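Local coordinates for protein putative DD-carboxypeptidase TP_0574 (Treponema pallidum, PDB 1O75) that is a zinc-stimulated, penicillin-binding lipoprotein with carboxypeptidase activity on synthetic depsipeptides, possibly a D,D-carboxypeptidase that reduces cross-linking of peptidoglycan, at residues L25-S28 with R29-L33; A161-H164 with E165-G168. The protein carries 2 engineered substitutions. All coordinates share one frame; numbering follows the deposited sequence.

Each interaction is a local turn within an unbroken piece of chain at the surface, and both lie in the region that carries the Tp47 domain a family. Their centres lie 22 Å apart, with nearest atoms about 13 Å apart, so they do not touch. Interaction 1 sits in the loop between helix 17-25 and strand 53-56, whereas interaction 2 is the corner where strand 143-163 passes into helix 167-173. Among the residues that touch, one is buried in each: L32 in the first, V162 in the second. In both, a backbone carbonyl receives N-H groups from further along the chain; residues 25-33 add a serine hydroxyl as acceptor, while residues 161-168 use successive turns and more apolar contact.

Interaction 1: residues L25-S28 with R29-L33; sequences LGQS and RDVLL
L32 reaches back past S28 O toward Q27 and L25. Its CB lies 3.8 Å from S28 O, and CG comes to 3.5 Å from the same S28 O. Since CG stands anti to its own carbonyl carbon (chi1 -65°), the branch continues toward the end of helix 17-25: methyl CD2 approaches Q27 CB at 4.3 Å and, more loosely, L25 CD1 at 4.5 Å. S28 holds this turn together as an ST motif, its hydroxyl and its carbonyl both taking N-H groups three or four residues on. S28 O accepts from L32 N at 3.2 Å, the donor in the carbonyl plane, and has a weak second bond from V31 N. The firmer bond of V31 N runs to S28 OG (3.3 Å, 155° at the hydrogen), with OG set between backbone N and carbonyl carbon at chi1 69°. The bent side chain of Q27 crosses that of V31 at a slant, bringing OE1 within 3.6 Å of V31 CG1, while V31 CG2 lies 3.5 Å from S28 OG. L32 also touches A18 and W21 of helix 17-25, and M49 and F50; the backbones of L32 and F50 are hydrogen-bonded.

Interaction 2: residues A161-H164 with E165-G168; sequences AVPH and ELKG
P163 and H164 turn the chain from extended to helical geometry through two overlapping i-to-i+3 bonds, L166 N to P163 O (2.8 Å) and K167 N to H164 O (3.1 Å), the donors standing 45° and 66° out of the respective carbonyl planes.

V162 and L166 supply the apolar contacts of the corner, with the P163 ring. V162 CG1, placed anti to the backbone N (chi1 179°), packs against the backbone of the turn: it lies 3.5 Å from K167 N and 4.0 Å from L166 CB. L166 crosses the proline ring at a slant, its CD1 meeting P163 CD at 3.8 Å and touching P163 CG slightly farther off. Farther round the same ring, beyond CB, E165 doubles back. Its CG occupies the position between backbone N and carbonyl carbon, and a bend at chi2 brings OE1 to 3.6 Å from P163 CB. That OE1 also comes close to H164 N, but is not placed to accept a hydrogen bond from it. K167 packs through its base, with CB 3.3 Å from H164 O, and then runs out extended to a salt bridge between its ammonium and E178. The amide of K167 adds a weak bond to P163 O, so one carbonyl at the strand end serves two amides.

The corner is a strand-to-helix junction at the end of a strand that lies between strands 8-16 and 190-194 of the large mixed sheet. V162, P163 and L166 all rest on M192 of the parallel strand 190-194, V162 also meets F176, and the backbone of V162 pairs with S9 of the antiparallel strand 8-16, while helix 167-173 leads onward from K167.

Interaction 1: residues L25-S28 with R29-L33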
ATOM      1  N   LEU B  25       1.533  13.938 -31.981  1.00 26.17           N
ATOM      2  CA  LEU B  25       0.644  13.088 -32.761  1.00 26.79           C
ATOM      3  C   LEU B  25       0.482  13.584 -34.213  1.00 28.28           C
ATOM      4  O   LEU B  25      -0.286  13.007 -34.985  1.00 28.23           O
ATOM      5  CB  LEU B  25      -0.725  13.002 -32.076  1.00 25.30           C
ATOM      6  CG  LEU B  25      -0.690  12.572 -30.585  1.00 25.83           C
ATOM      7  CD1 LEU B  25      -2.071  12.695 -29.986  1.00 25.36           C
ATOM      8  CD2 LEU B  25      -0.192  11.132 -30.480  1.00 28.90           C
ATOM      9  N   GLY B  26       1.219  14.635 -34.569  1.00 28.34           N
ATOM     10  CA  GLY B  26       1.111  15.191 -35.908  1.00 30.29           C
ATOM     11  C   GLY B  26      -0.296  15.707 -36.173  1.00 31.45           C
ATOM     12  O   GLY B  26      -0.848  15.478 -37.242  1.00 32.59           O
ATOM     13  N   GLN B  27      -0.884  16.405 -35.207  1.00 31.04           N
ATOM     14  CA  GLN B  27      -2.236  16.941 -35.355  1.00 30.78           C
ATOM     15  C   GLN B  27      -2.180  18.444 -35.074  1.00 32.83           C
ATOM     16  O   GLN B  27      -1.110  19.050 -35.144  1.00 35.28           O
ATOM     17  CB  GLN B  27      -3.180  16.269 -34.355  1.00 32.93           C
ATOM     18  CG  GLN B  27      -3.391  14.771 -34.562  1.00 32.56           C
ATOM     19  CD  GLN B  27      -4.140  14.467 -35.840  1.00 32.80           C
ATOM     20  OE1 GLN B  27      -4.882  15.314 -36.355  1.00 30.72           O
ATOM     21  NE2 GLN B  27      -3.966  13.241 -36.358  1.00 32.22           N
ATOM     22  N   SER B  28      -3.327  19.068 -34.805  1.00 32.13           N
ATOM     23  CA  SER B  28      -3.307  20.501 -34.475  1.00 34.04           C
ATOM     24  C   SER B  28      -3.970  20.659 -33.112  1.00 34.96           C
ATOM     25  O   SER B  28      -4.739  19.802 -32.683  1.00 33.69           O
ATOM     26  CB  SER B  28      -4.088  21.341 -35.484  1.00 31.22           C
ATOM     27  OG  SER B  28      -5.473  21.084 -35.377  1.00 32.45           O
ATOM     28  N   ARG B  29      -3.679  21.759 -32.438  1.00 37.43           N
ATOM     29  CA  ARG B  29      -4.285  21.985 -31.134  1.00 40.04           C
ATOM     30  C   ARG B  29      -5.807  21.894 -31.203  1.00 39.14           C
ATOM     31  O   ARG B  29      -6.436  21.192 -30.407  1.00 38.60           O
ATOM     32  CB  ARG B  29      -3.866  23.349 -30.584  1.00 42.22           C
ATOM     33  CG  ARG B  29      -4.505  23.677 -29.234  1.00 48.33           C
ATOM     34  CD  ARG B  29      -3.861  24.912 -28.597  1.00 53.10           C
ATOM     35  NE  ARG B  29      -3.855  26.039 -29.517  1.00 56.14           N
ATOM     36  CZ  ARG B  29      -4.955  26.553 -30.053  1.00 58.76           C
ATOM     37  NH1 ARG B  29      -6.135  26.036 -29.747  1.00 61.19           N
ATOM     38  NH2 ARG B  29      -4.880  27.569 -30.903  1.00 60.24           N
ATOM     39  N   ASP B  30      -6.400  22.559 -32.188  1.00 38.55           N
ATOM     40  CA  ASP B  30      -7.854  22.572 -32.304  1.00 37.75           C
ATOM     41  C   ASP B  30      -8.487  21.225 -32.494  1.00 36.88           C
ATOM     42  O   ASP B  30      -9.584  20.960 -31.991  1.00 34.84           O
ATOM     43  CB  ASP B  30      -8.278  23.542 -33.410  1.00 43.91           C
ATOM     44  CG  ASP B  30      -7.939  24.975 -33.053  1.00 47.98           C
ATOM     45  OD1 ASP B  30      -8.202  25.355 -31.891  1.00 51.47           O
ATOM     46  OD2 ASP B  30      -7.406  25.716 -33.904  1.00 52.60           O
ATOM     47  N   VAL B  31      -7.800  20.354 -33.220  1.00 34.05           N
ATOM     48  CA  VAL B  31      -8.305  19.005 -33.419  1.00 32.91           C
ATOM     49  C   VAL B  31      -8.235  18.217 -32.105  1.00 31.72           C
ATOM     50  O   VAL B  31      -9.015  17.292 -31.882  1.00 31.85           O
ATOM     51  CB  VAL B  31      -7.477  18.297 -34.514  1.00 33.65           C
ATOM     52  CG1 VAL B  31      -7.504  16.798 -34.322  1.00 37.80           C
ATOM     53  CG2 VAL B  31      -8.029  18.707 -35.881  1.00 32.79           C
ATOM     54  N   LEU B  32      -7.308  18.585 -31.231  1.00 30.44           N
ATOM     55  CA  LEU B  32      -7.176  17.876 -29.958  1.00 31.82           C
ATOM     56  C   LEU B  32      -8.078  18.457 -28.846  1.00 34.55           C
ATOM     57  O   LEU B  32      -8.086  17.968 -27.707  1.00 32.89           O
ATOM     58  CB  LEU B  32      -5.712  17.876 -29.522  1.00 29.39           C
ATOM     59  CG  LEU B  32      -4.744  17.111 -30.435  1.00 27.22           C
ATOM     60  CD1 LEU B  32      -3.375  17.046 -29.773  1.00 27.31           C
ATOM     61  CD2 LEU B  32      -5.291  15.711 -30.708  1.00 28.37           C
ATOM     62  N   LEU B  33      -8.848  19.483 -29.186  1.00 35.77           N
ATOM     63  CA  LEU B  33      -9.763  20.107 -28.225  1.00 40.66           C
ATOM     64  C   LEU B  33     -11.191  19.830 -28.683  1.00 44.46           C
ATOM     65  O   LEU B  33     -11.529  20.065 -29.839  1.00 48.39           O
ATOM     66  CB  LEU B  33      -9.510  21.622 -28.159  1.00 38.61           C
ATOM     67  CG  LEU B  33      -8.177  22.069 -27.552  1.00 36.11           C
ATOM     68  CD1 LEU B  33      -8.051  23.554 -27.670  1.00 37.17           C
ATOM     69  CD2 LEU B  33      -8.103  21.670 -26.072  1.00 36.10           C
TER

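Interaction 2: residues A161-H164 with E165-G168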
ATOM      1  N   ALA B 161      12.762  25.123 -27.260  1.00 40.04           N
ATOM      2  CA  ALA B 161      13.754  25.894 -28.019  1.00 41.31           C
ATOM      3  C   ALA B 161      12.871  26.936 -28.682  1.00 42.38           C
ATOM      4  O   ALA B 161      11.922  26.584 -29.388  1.00 42.47           O
ATOM      5  CB  ALA B 161      14.436  25.033 -29.072  1.00 39.61           C
ATOM      6  N   VAL B 162      13.163  28.210 -28.437  1.00 42.94           N
ATOM      7  CA  VAL B 162      12.359  29.302 -28.970  1.00 44.96           C
ATOM      8  C   VAL B 162      13.170  30.194 -29.907  1.00 47.44           C
ATOM      9  O   VAL B 162      14.187  30.761 -29.508  1.00 47.07           O
ATOM     10  CB  VAL B 162      11.796  30.188 -27.817  1.00 45.32           C
ATOM     11  CG1 VAL B 162      10.974  31.344 -28.379  1.00 44.55           C
ATOM     12  CG2 VAL B 162      10.947  29.343 -26.879  1.00 45.61           C
ATOM     13  N   PRO B 163      12.728  30.321 -31.168  1.00 49.14           N
ATOM     14  CA  PRO B 163      13.447  31.162 -32.129  1.00 51.39           C
ATOM     15  C   PRO B 163      13.345  32.612 -31.670  1.00 52.42           C
ATOM     16  O   PRO B 163      12.320  33.027 -31.130  1.00 51.22           O
ATOM     17  CB  PRO B 163      12.695  30.924 -33.441  1.00 50.46           C
ATOM     18  CG  PRO B 163      12.027  29.583 -33.234  1.00 51.54           C
ATOM     19  CD  PRO B 163      11.567  29.676 -31.805  1.00 48.75           C
ATOM     20  N   HIS B 164      14.408  33.372 -31.892  1.00 55.51           N
ATOM     21  CA  HIS B 164      14.447  34.777 -31.506  1.00 58.16           C
ATOM     22  C   HIS B 164      13.165  35.550 -31.826  1.00 57.77           C
ATOM     23  O   HIS B 164      12.623  36.237 -30.968  1.00 58.52           O
ATOM     24  CB  HIS B 164      15.632  35.466 -32.184  1.00 62.41           C
ATOM     25  CG  HIS B 164      15.795  36.896 -31.782  1.00 65.46           C
ATOM     26  ND1 HIS B 164      16.267  37.268 -30.542  1.00 66.99           N
ATOM     27  CD2 HIS B 164      15.490  38.044 -32.431  1.00 66.51           C
ATOM     28  CE1 HIS B 164      16.243  38.585 -30.443  1.00 67.39           C
ATOM     29  NE2 HIS B 164      15.775  39.080 -31.576  1.00 67.42           N
ATOM     30  N   GLU B 165      12.678  35.439 -33.053  1.00 57.70           N
ATOM     31  CA  GLU B 165      11.466  36.154 -33.445  1.00 58.66           C
ATOM     32  C   GLU B 165      10.226  35.791 -32.635  1.00 57.99           C
ATOM     33  O   GLU B 165       9.254  36.550 -32.606  1.00 56.72           O
ATOM     34  CB  GLU B 165      11.160  35.924 -34.929  1.00 60.83           C
ATOM     35  CG  GLU B 165      11.060  34.457 -35.330  1.00 63.57           C
ATOM     36  CD  GLU B 165      12.398  33.883 -35.766  1.00 65.78           C
ATOM     37  OE1 GLU B 165      13.394  34.033 -35.025  1.00 65.94           O
ATOM     38  OE2 GLU B 165      12.456  33.276 -36.859  1.00 68.26           O
ATOM     39  N   LEU B 166      10.249  34.632 -31.982  1.00 56.91           N
ATOM     40  CA  LEU B 166       9.094  34.196 -31.200  1.00 56.27           C
ATOM     41  C   LEU B 166       9.231  34.436 -29.702  1.00 55.96           C
ATOM     42  O   LEU B 166       8.255  34.355 -28.957  1.00 55.03           O
ATOM     43  CB  LEU B 166       8.833  32.709 -31.458  1.00 55.86           C
ATOM     44  CG  LEU B 166       8.404  32.385 -32.889  1.00 56.18           C
ATOM     45  CD1 LEU B 166       8.218  30.887 -33.056  1.00 56.67           C
ATOM     46  CD2 LEU B 166       7.109  33.119 -33.194  1.00 55.73           C
ATOM     47  N   LYS B 167      10.453  34.727 -29.275  1.00 55.94           N
ATOM     48  CA  LYS B 167      10.776  34.954 -27.877  1.00 56.85           C
ATOM     49  C   LYS B 167       9.738  35.752 -27.095  1.00 56.85           C
ATOM     50  O   LYS B 167       9.423  35.414 -25.956  1.00 55.89           O
ATOM     51  CB  LYS B 167      12.135  35.643 -27.785  1.00 58.41           C
ATOM     52  CG  LYS B 167      12.739  35.658 -26.401  1.00 61.33           C
ATOM     53  CD  LYS B 167      14.253  35.761 -26.490  1.00 62.93           C
ATOM     54  CE  LYS B 167      14.883  35.650 -25.120  1.00 64.88           C
ATOM     55  NZ  LYS B 167      16.363  35.576 -25.212  1.00 67.59           N
ATOM     56  N   GLY B 168       9.197  36.796 -27.716  1.00 56.09           N
ATOM     57  CA  GLY B 168       8.232  37.640 -27.037  1.00 54.57           C
ATOM     58  C   GLY B 168       6.881  37.022 -26.785  1.00 54.19           C
ATOM     59  O   GLY B 168       6.337  37.116 -25.684  1.00 53.52           O
TER